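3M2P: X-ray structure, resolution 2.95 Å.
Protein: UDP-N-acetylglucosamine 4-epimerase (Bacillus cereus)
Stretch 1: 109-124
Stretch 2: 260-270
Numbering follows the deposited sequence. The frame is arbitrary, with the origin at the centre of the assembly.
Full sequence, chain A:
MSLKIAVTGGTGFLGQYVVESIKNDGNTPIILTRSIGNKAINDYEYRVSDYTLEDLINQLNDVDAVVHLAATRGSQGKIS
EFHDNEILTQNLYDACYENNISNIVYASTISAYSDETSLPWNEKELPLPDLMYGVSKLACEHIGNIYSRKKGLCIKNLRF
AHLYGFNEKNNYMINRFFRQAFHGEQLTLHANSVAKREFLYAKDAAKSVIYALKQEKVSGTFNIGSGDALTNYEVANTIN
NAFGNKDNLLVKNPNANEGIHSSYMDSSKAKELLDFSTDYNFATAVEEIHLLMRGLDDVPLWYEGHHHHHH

Stretch 1, residues 109-124: TISAYSDETSLPWNEK
Stretch 2 260-270: IHSSYMDSSKA

Residues 109-124 and 260-270 of this epimerase, far apart in sequence, bury 818 Å² between them. The first makes two 3-10 turns, at 110-112 and 116-118, and then extends through Leu 119 (phi/psi -59/141°), Pro 120 (-78/151°, after a cis peptide bond) and Trp 121 (-87/129°). The second is extended from His 261 to Asp 266 and enters a helix at Ser 268.

The chains run in the same direction where they meet: Glu 116 lies beside Ser 262, Trp 121 beside Met 265 (CA to CA 4.6 Å) and Asn 122 beside Asp 266 (CA to CA 5.2 Å). A single beta bridge joins Trp 121 to Met 265, and Trp 121 uses both of its backbone polar groups in it. Its O accepts a hydrogen bond from Asp 266 N at 2.9 Å; its N donates a straight but weak one to Tyr 264 O at 3.4 Å.

Upstream, Glu 116 (chi1 -87°, chi2 175°, chi3 -62°) reaches across so that OE2 accepts from Ser 262 N at 2.8 Å, nearly linear at 177°. Its other carboxylate oxygen, OE1, lies 3.1 Å from CD2 at the edge of the His 261 ring. A water donates to Ser 114 O at 2.9 Å and weakly to Ser 262 O at 3.4 Å, linking the two backbones.

Within the first stretch, Trp 121 NE1 donates to Asp 115 O (2.8 Å), tying the indole (chi1 -59°, chi2 -48°) to the turn, while Asp 115 OD1 accepts from Thr 117 N (3.1 Å). In the second, Asp 266 (chi1 t) directs OD1 to Ser 268, accepting from its N at 3.0 Å and its OG at 2.6 Å.

Apolar contacts fill the space between these bonds. Leu 119 (chi1 m, chi2 149°) places CD2 over one face of the Tyr 264 ring, 3.7 Å from the centroid and 6° off the normal, a CH-pi contact. Pro 120 CB meets the edge of that ring at CE2, 3.7 Å away. The Tyr 264 CA-to-CB bond points away from the first stretch, but chi1 of 48° and chi2 of -94° bring the ring back.

Met 265, a selenomethionine (m, t, m), sets its SE 4.0 Å from both Ile 110 CG1 and Tyr 113 CE2, meeting the tyrosine at its edge. At the far end, Glu 123 CG lies 3.2 Å from Lys 269 CE, shorter than a comfortable carbon-carbon contact; Glu 123 OE2 and Lys 269 NZ are hydrogen-bonded elsewhere in the structure.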

# COMPACT_ATOMS: atom_id res chain seq x y z
N THR A 109 1.07 -5.41 -9.09
CA THR A 109 -0.05 -6.32 -9.33
C THR A 109 -1.43 -5.71 -9.36
O THR A 109 -1.70 -4.69 -8.73
CB THR A 109 -0.10 -7.45 -8.29
OG1 THR A 109 -1.22 -8.31 -8.58
CG2 THR A 109 -0.26 -6.89 -6.90
N ILE A 110 -2.32 -6.40 -10.08
CA ILE A 110 -3.74 -6.08 -10.15
C ILE A 110 -4.38 -6.13 -8.77
O ILE A 110 -5.45 -5.56 -8.53
CB ILE A 110 -4.46 -7.07 -11.13
CG1 ILE A 110 -5.92 -6.69 -11.36
CG2 ILE A 110 -4.33 -8.51 -10.66
CD1 ILE A 110 -6.57 -7.51 -12.44
N SER A 111 -3.68 -6.79 -7.85
CA SER A 111 -4.13 -6.90 -6.47
C SER A 111 -3.97 -5.60 -5.68
O SER A 111 -4.07 -5.59 -4.45
CB SER A 111 -3.39 -8.04 -5.75
OG SER A 111 -3.64 -9.28 -6.40
N ALA A 112 -3.71 -4.51 -6.39
CA ALA A 112 -3.70 -3.19 -5.78
C ALA A 112 -5.11 -2.63 -5.88
O ALA A 112 -5.40 -1.56 -5.35
CB ALA A 112 -2.73 -2.27 -6.49
N TYR A 113 -5.98 -3.37 -6.56
CA TYR A 113 -7.33 -2.93 -6.80
C TYR A 113 -8.29 -3.91 -6.14
O TYR A 113 -7.88 -4.99 -5.74
CB TYR A 113 -7.62 -2.90 -8.28
CG TYR A 113 -6.73 -2.01 -9.13
CD1 TYR A 113 -6.73 -0.64 -8.99
CD2 TYR A 113 -5.93 -2.56 -10.12
CE1 TYR A 113 -5.95 0.16 -9.77
CE2 TYR A 113 -5.15 -1.78 -10.92
CZ TYR A 113 -5.15 -0.42 -10.74
OH TYR A 113 -4.35 0.37 -11.56
N SER A 114 -9.57 -3.54 -6.04
CA SER A 114 -10.55 -4.41 -5.40
C SER A 114 -11.99 -3.98 -5.68
O SER A 114 -12.88 -4.82 -5.85
CB SER A 114 -10.32 -4.48 -3.89
N ASP A 115 -12.20 -2.67 -5.74
CA ASP A 115 -13.54 -2.09 -5.85
C ASP A 115 -14.24 -2.52 -7.12
O ASP A 115 -13.92 -2.01 -8.19
CB ASP A 115 -13.45 -0.56 -5.80
CG ASP A 115 -14.80 0.10 -5.54
OD1 ASP A 115 -15.84 -0.58 -5.69
OD2 ASP A 115 -14.81 1.30 -5.19
N GLU A 116 -15.21 -3.42 -7.01
CA GLU A 116 -15.89 -3.97 -8.18
C GLU A 116 -16.78 -2.94 -8.87
O GLU A 116 -17.08 -3.05 -10.07
CB GLU A 116 -16.67 -5.23 -7.83
CG GLU A 116 -15.83 -6.50 -7.91
CD GLU A 116 -16.57 -7.76 -7.45
OE1 GLU A 116 -16.98 -7.81 -6.26
OE2 GLU A 116 -16.74 -8.69 -8.27
N THR A 117 -17.17 -1.93 -8.11
CA THR A 117 -17.98 -0.83 -8.60
C THR A 117 -17.27 -0.10 -9.73
O THR A 117 -17.88 0.65 -10.49
CB THR A 117 -18.23 0.15 -7.44
OG1 THR A 117 -19.36 -0.29 -6.69
CG2 THR A 117 -18.43 1.60 -7.92
N SER A 118 -15.98 -0.37 -9.86
CA SER A 118 -15.07 0.53 -10.54
C SER A 118 -14.49 -0.09 -11.80
O SER A 118 -13.76 0.55 -12.55
CB SER A 118 -13.94 0.89 -9.58
OG SER A 118 -13.77 2.29 -9.53
N LEU A 119 -14.80 -1.35 -12.02
CA LEU A 119 -14.32 -2.07 -13.19
C LEU A 119 -14.76 -1.39 -14.49
O LEU A 119 -15.87 -0.86 -14.58
CB LEU A 119 -14.81 -3.52 -13.13
CG LEU A 119 -14.25 -4.37 -12.00
CD1 LEU A 119 -15.24 -5.41 -11.56
CD2 LEU A 119 -12.93 -5.02 -12.42
N PRO A 120 -13.87 -1.37 -15.49
CA PRO A 120 -12.48 -1.81 -15.42
C PRO A 120 -11.59 -0.76 -14.74
O PRO A 120 -11.87 0.45 -14.84
CB PRO A 120 -12.07 -1.94 -16.90
CG PRO A 120 -13.26 -1.52 -17.70
CD PRO A 120 -14.17 -0.77 -16.80
N TRP A 121 -10.52 -1.21 -14.09
CA TRP A 121 -9.63 -0.31 -13.36
C TRP A 121 -8.54 0.29 -14.24
O TRP A 121 -7.83 -0.44 -14.94
CB TRP A 121 -8.98 -1.04 -12.18
CG TRP A 121 -9.96 -1.59 -11.20
CD1 TRP A 121 -11.01 -0.93 -10.64
CD2 TRP A 121 -9.96 -2.90 -10.63
NE1 TRP A 121 -11.68 -1.76 -9.78
CE2 TRP A 121 -11.06 -2.98 -9.75
CE3 TRP A 121 -9.15 -4.03 -10.79
CZ2 TRP A 121 -11.36 -4.13 -9.02
CZ3 TRP A 121 -9.46 -5.18 -10.07
CH2 TRP A 121 -10.55 -5.22 -9.20
N ASN A 122 -8.41 1.61 -14.21
CA ASN A 122 -7.23 2.23 -14.80
C ASN A 122 -6.36 2.80 -13.71
O ASN A 122 -6.77 2.90 -12.56
CB ASN A 122 -7.59 3.29 -15.85
CG ASN A 122 -8.25 4.51 -15.26
OD1 ASN A 122 -8.15 4.78 -14.07
ND2 ASN A 122 -8.92 5.27 -16.10
N GLU A 123 -5.14 3.19 -14.06
CA GLU A 123 -4.19 3.59 -13.06
C GLU A 123 -4.59 4.86 -12.31
O GLU A 123 -3.83 5.35 -11.49
CB GLU A 123 -2.78 3.66 -13.63
CG GLU A 123 -2.72 4.10 -15.06
CD GLU A 123 -2.95 2.99 -16.06
OE1 GLU A 123 -3.96 3.07 -16.77
OE2 GLU A 123 -2.13 2.05 -16.15
N LYS A 124 -5.80 5.37 -12.53
CA LYS A 124 -6.28 6.48 -11.71
C LYS A 124 -7.25 5.99 -10.62
O LYS A 124 -7.77 6.77 -9.82
CB LYS A 124 -6.91 7.59 -12.57
CG LYS A 124 -6.05 8.06 -13.74
CD LYS A 124 -6.33 9.50 -14.12
CE LYS A 124 -5.46 10.45 -13.31
NZ LYS A 124 -5.62 11.90 -13.67
N ILE A 260 -15.70 -15.60 -5.15
CA ILE A 260 -14.87 -15.07 -6.22
C ILE A 260 -15.31 -13.68 -6.62
O ILE A 260 -16.50 -13.42 -6.76
CB ILE A 260 -14.91 -15.98 -7.45
CG1 ILE A 260 -14.72 -17.44 -7.01
CG2 ILE A 260 -13.86 -15.58 -8.45
CD1 ILE A 260 -13.96 -18.29 -8.01
N HIS A 261 -14.35 -12.78 -6.81
CA HIS A 261 -14.66 -11.42 -7.24
C HIS A 261 -14.05 -11.10 -8.61
O HIS A 261 -13.11 -11.76 -9.05
CB HIS A 261 -14.23 -10.40 -6.17
CG HIS A 261 -14.95 -10.56 -4.87
ND1 HIS A 261 -14.42 -11.24 -3.80
CD2 HIS A 261 -16.18 -10.15 -4.47
CE1 HIS A 261 -15.28 -11.24 -2.79
NE2 HIS A 261 -16.36 -10.57 -3.18
N SER A 262 -14.61 -10.11 -9.30
CA SER A 262 -14.08 -9.71 -10.60
C SER A 262 -12.80 -8.90 -10.50
O SER A 262 -12.68 -8.03 -9.65
CB SER A 262 -15.13 -8.92 -11.39
OG SER A 262 -16.04 -9.79 -12.03
N SER A 263 -11.84 -9.17 -11.38
CA SER A 263 -10.67 -8.31 -11.50
C SER A 263 -10.11 -8.25 -12.91
O SER A 263 -9.64 -9.25 -13.46
CB SER A 263 -9.58 -8.68 -10.47
OG SER A 263 -9.20 -10.04 -10.57
N TYR A 264 -10.18 -7.07 -13.51
CA TYR A 264 -9.58 -6.84 -14.81
C TYR A 264 -9.25 -5.37 -14.95
O TYR A 264 -9.76 -4.55 -14.20
CB TYR A 264 -10.49 -7.30 -15.95
CG TYR A 264 -11.94 -6.85 -15.86
CD1 TYR A 264 -12.90 -7.66 -15.27
CD2 TYR A 264 -12.35 -5.63 -16.40
CE1 TYR A 264 -14.22 -7.27 -15.20
CE2 TYR A 264 -13.68 -5.23 -16.32
CZ TYR A 264 -14.61 -6.06 -15.73
OH TYR A 264 -15.94 -5.70 -15.65
N MSE A 265 -8.41 -5.04 -15.93
CA MSE A 265 -7.94 -3.67 -16.06
C MSE A 265 -8.05 -3.13 -17.46
O MSE A 265 -8.01 -3.86 -18.45
CB MSE A 265 -6.48 -3.56 -15.65
CG MSE A 265 -6.18 -3.93 -14.23
SE MSE A 265 -4.28 -4.22 -13.98
CE MSE A 265 -4.00 -5.54 -15.42
N ASP A 266 -8.14 -1.81 -17.51
CA ASP A 266 -8.00 -1.03 -18.72
C ASP A 266 -6.50 -0.79 -18.94
O ASP A 266 -5.83 -0.18 -18.10
CB ASP A 266 -8.73 0.28 -18.48
CG ASP A 266 -8.54 1.26 -19.59
OD1 ASP A 266 -7.81 0.92 -20.54
OD2 ASP A 266 -9.11 2.37 -19.49
N SER A 267 -5.95 -1.29 -20.04
CA SER A 267 -4.52 -1.14 -20.28
C SER A 267 -4.16 -0.13 -21.39
O SER A 267 -3.09 -0.23 -22.00
CB SER A 267 -3.88 -2.50 -20.57
OG SER A 267 -4.00 -3.35 -19.45
N SER A 268 -5.06 0.82 -21.62
CA SER A 268 -4.81 1.91 -22.54
C SER A 268 -3.40 2.48 -22.36
O SER A 268 -2.57 2.37 -23.26
CB SER A 268 -5.82 3.04 -22.30
OG SER A 268 -7.15 2.58 -22.40
N LYS A 269 -3.14 3.07 -21.20
CA LYS A 269 -1.87 3.73 -20.94
C LYS A 269 -0.67 2.92 -21.42
O LYS A 269 0.20 3.46 -22.08
CB LYS A 269 -1.72 4.06 -19.45
CG LYS A 269 -0.60 5.05 -19.18
CD LYS A 269 -0.07 4.95 -17.76
CE LYS A 269 -0.71 5.95 -16.82
NZ LYS A 269 0.10 6.10 -15.59
N ALA A 270 -0.62 1.64 -21.08
CA ALA A 270 0.49 0.81 -21.53
C ALA A 270 0.55 0.77 -23.05
O ALA A 270 1.62 0.71 -23.64
CB ALA A 270 0.35 -0.60 -20.97
O HOH W 1 -11.87 -7.44 -6.44